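Local coordinates for acyl-CoA thioesterase II (Mycobacterium avium subsp. paratuberculosis, PDB 4R9Z), which probably hydrolyses fatty acyl-CoA thioesters, as a double hot-dog thioesterase of the C/M/P thioester hydrolase family, at residues H63-P69 / K101-A106. Residues are numbered along the deposited sequence.
Sequences HTYFLRP and KILMEA
Extended residues 63-66 run antiparallel to strand 101-106, their axes 4.7 Å apart at 161°. Tyr65 and Glu105 form the hydrogen-bonded pair: Tyr65 N donates to Glu105 O (2.8 Å) and Glu105 N to Tyr65 O (3.1 Å). Thr64/Ala106 and Phe66/Met104 flank it as non-hydrogen-bonded pairs, CA atoms 4.1 and 4.5 Å apart. Beyond Phe66 the chain leaves the strand: Leu67 turns to psi -44°, so that Leu67 N (2.7 Å) and Arg68 N (3.0 Å) both donate to Leu103 O. Leu103, itself at psi -45°, forms with Met104 a classic beta bulge opposite Ala96 of the next strand. In this N-terminal hot-dog unit, helix 39-52 covers the face bearing Thr64, Phe66 and Met104, where compact or apolar side chains suit the packing; Thr64 CG2 lies 3.6 Å from Met104 SD. The opposite face meets the second subunit, and its polar ends find partners beyond this pair: Tyr65 OH bonds Ser61 OG of the second subunit, Glu105 OE1 bonds Thr95 OG1, and His63 ND1 bonds Ser223 OG. Leu67 (m,t) places CD1 3.8 Å from Ile102 CG2, while at the exposed end the aliphatic part of Lys101 underlies the Arg68 guanidinium, Arg68 NE lying 3.2 Å from Lys101 CG.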
loop_
_atom_site.group_PDB
_atom_site.type_symbol
_atom_site.label_atom_id
_atom_site.label_comp_id
_atom_site.label_asym_id
_atom_site.label_seq_id
_atom_site.Cartn_x
_atom_site.Cartn_y
_atom_site.Cartn_z
ATOM N N HIS B 63 3.765 3.839 -3.087
ATOM C CA HIS B 63 2.915 2.777 -3.595
ATOM C C HIS B 63 3.130 2.643 -5.088
ATOM O O HIS B 63 2.961 3.606 -5.827
ATOM C CB HIS B 63 1.452 3.073 -3.276
ATOM C CG HIS B 63 1.190 3.268 -1.816
ATOM N ND1 HIS B 63 0.908 2.222 -0.965
ATOM C CD2 HIS B 63 1.190 4.385 -1.051
ATOM C CE1 HIS B 63 0.734 2.688 0.259
ATOM N NE2 HIS B 63 0.900 3.997 0.233
ATOM N N THR B 64 3.509 1.448 -5.529
ATOM C CA THR B 64 3.874 1.243 -6.921
ATOM C C THR B 64 3.061 0.124 -7.562
ATOM O O THR B 64 2.979 -0.969 -7.015
ATOM C CB THR B 64 5.370 0.909 -7.048
ATOM O OG1 THR B 64 6.148 1.860 -6.306
ATOM C CG2 THR B 64 5.797 0.926 -8.497
ATOM N N TYR B 65 2.464 0.399 -8.720
ATOM C CA TYR B 65 1.808 -0.637 -9.514
ATOM C C TYR B 65 2.682 -1.026 -10.688
ATOM O O TYR B 65 3.118 -0.167 -11.436
ATOM C CB TYR B 65 0.443 -0.167 -10.039
ATOM C CG TYR B 65 -0.717 -0.541 -9.151
ATOM C CD1 TYR B 65 -1.063 -1.868 -8.955
ATOM C CD2 TYR B 65 -1.460 0.431 -8.504
ATOM C CE1 TYR B 65 -2.114 -2.212 -8.136
ATOM C CE2 TYR B 65 -2.515 0.094 -7.684
ATOM C CZ TYR B 65 -2.839 -1.227 -7.504
ATOM O OH TYR B 65 -3.890 -1.562 -6.688
ATOM N N PHE B 66 2.912 -2.318 -10.870
ATOM C CA PHE B 66 3.635 -2.773 -12.042
ATOM C C PHE B 66 2.612 -3.252 -13.044
ATOM O O PHE B 66 1.901 -4.227 -12.803
ATOM C CB PHE B 66 4.626 -3.872 -11.684
ATOM C CG PHE B 66 5.517 -3.511 -10.548
ATOM C CD1 PHE B 66 6.498 -2.544 -10.706
ATOM C CD2 PHE B 66 5.369 -4.122 -9.312
ATOM C CE1 PHE B 66 7.322 -2.191 -9.654
ATOM C CE2 PHE B 66 6.191 -3.781 -8.251
ATOM C CZ PHE B 66 7.173 -2.813 -8.422
ATOM N N LEU B 67 2.535 -2.551 -14.168
ATOM C CA LEU B 67 1.409 -2.705 -15.073
ATOM C C LEU B 67 1.763 -3.518 -16.297
ATOM O O LEU B 67 0.991 -4.373 -16.730
ATOM C CB LEU B 67 0.882 -1.334 -15.510
ATOM C CG LEU B 67 0.445 -0.381 -14.399
ATOM C CD1 LEU B 67 0.009 0.951 -14.993
ATOM C CD2 LEU B 67 -0.671 -1.011 -13.581
ATOM N N ARG B 68 2.926 -3.230 -16.861
ATOM C CA ARG B 68 3.362 -3.893 -18.078
ATOM C C ARG B 68 4.840 -4.255 -17.988
ATOM O O ARG B 68 5.632 -3.513 -17.402
ATOM C CB ARG B 68 3.079 -3.001 -19.290
ATOM C CG ARG B 68 2.214 -3.675 -20.336
ATOM C CD ARG B 68 1.031 -2.820 -20.768
ATOM N NE ARG B 68 1.180 -2.330 -22.139
ATOM C CZ ARG B 68 1.037 -3.085 -23.226
ATOM N NH1 ARG B 68 0.744 -4.373 -23.112
ATOM N NH2 ARG B 68 1.196 -2.551 -24.432
ATOM N N PRO B 69 5.214 -5.418 -18.543
ATOM C CA PRO B 69 6.618 -5.844 -18.544
ATOM C C PRO B 69 7.478 -4.967 -19.446
ATOM O O PRO B 69 7.111 -4.698 -20.592
ATOM C CB PRO B 69 6.552 -7.276 -19.082
ATOM C CG PRO B 69 5.299 -7.320 -19.876
ATOM C CD PRO B 69 4.333 -6.403 -19.192
ATOM N N LYS B 101 3.985 2.956 -24.129
ATOM C CA LYS B 101 3.639 1.981 -23.104
ATOM C C LYS B 101 3.910 2.427 -21.668
ATOM O O LYS B 101 5.022 2.834 -21.342
ATOM C CB LYS B 101 4.403 0.686 -23.384
ATOM C CG LYS B 101 3.787 -0.572 -22.813
ATOM C CD LYS B 101 4.658 -1.778 -23.140
ATOM C CE LYS B 101 4.820 -1.939 -24.646
ATOM N NZ LYS B 101 5.965 -2.828 -24.995
ATOM N N ILE B 102 2.884 2.346 -20.821
ATOM C CA ILE B 102 3.024 2.611 -19.389
ATOM C C ILE B 102 3.434 1.327 -18.664
ATOM O O ILE B 102 2.688 0.355 -18.655
ATOM C CB ILE B 102 1.716 3.144 -18.772
ATOM C CG1 ILE B 102 1.327 4.480 -19.397
ATOM C CG2 ILE B 102 1.860 3.313 -17.272
ATOM C CD1 ILE B 102 -0.036 4.976 -18.950
ATOM N N LEU B 103 4.613 1.326 -18.051
ATOM C CA LEU B 103 5.136 0.123 -17.413
ATOM C C LEU B 103 4.711 0.058 -15.957
ATOM O O LEU B 103 4.289 -0.987 -15.460
ATOM C CB LEU B 103 6.662 0.071 -17.505
ATOM C CG LEU B 103 7.292 0.267 -18.880
ATOM C CD1 LEU B 103 8.805 0.259 -18.761
ATOM C CD2 LEU B 103 6.810 -0.798 -19.850
ATOM N N MET B 104 4.845 1.186 -15.270
ATOM C CA MET B 104 4.422 1.276 -13.885
ATOM C C MET B 104 3.946 2.679 -13.554
ATOM O O MET B 104 4.299 3.646 -14.232
ATOM C CB MET B 104 5.556 0.863 -12.933
ATOM C CG MET B 104 6.825 1.691 -13.018
ATOM S SD MET B 104 7.463 2.251 -11.416
ATOM C CE MET B 104 6.370 3.623 -11.104
ATOM N N GLU B 105 3.104 2.774 -12.533
ATOM C CA GLU B 105 2.746 4.058 -11.952
ATOM C C GLU B 105 2.928 3.982 -10.448
ATOM O O GLU B 105 2.671 2.941 -9.844
ATOM C CB GLU B 105 1.313 4.453 -12.307
ATOM C CG GLU B 105 0.961 5.844 -11.830
ATOM C CD GLU B 105 -0.003 6.553 -12.747
ATOM O OE1 GLU B 105 0.436 7.012 -13.823
ATOM O OE2 GLU B 105 -1.193 6.656 -12.385
ATOM N N ALA B 106 3.377 5.078 -9.847
ATOM C CA ALA B 106 3.645 5.100 -8.414
ATOM C C ALA B 106 3.195 6.388 -7.757
ATOM O O ALA B 106 3.197 7.451 -8.379
ATOM C CB ALA B 106 5.112 4.889 -8.148
#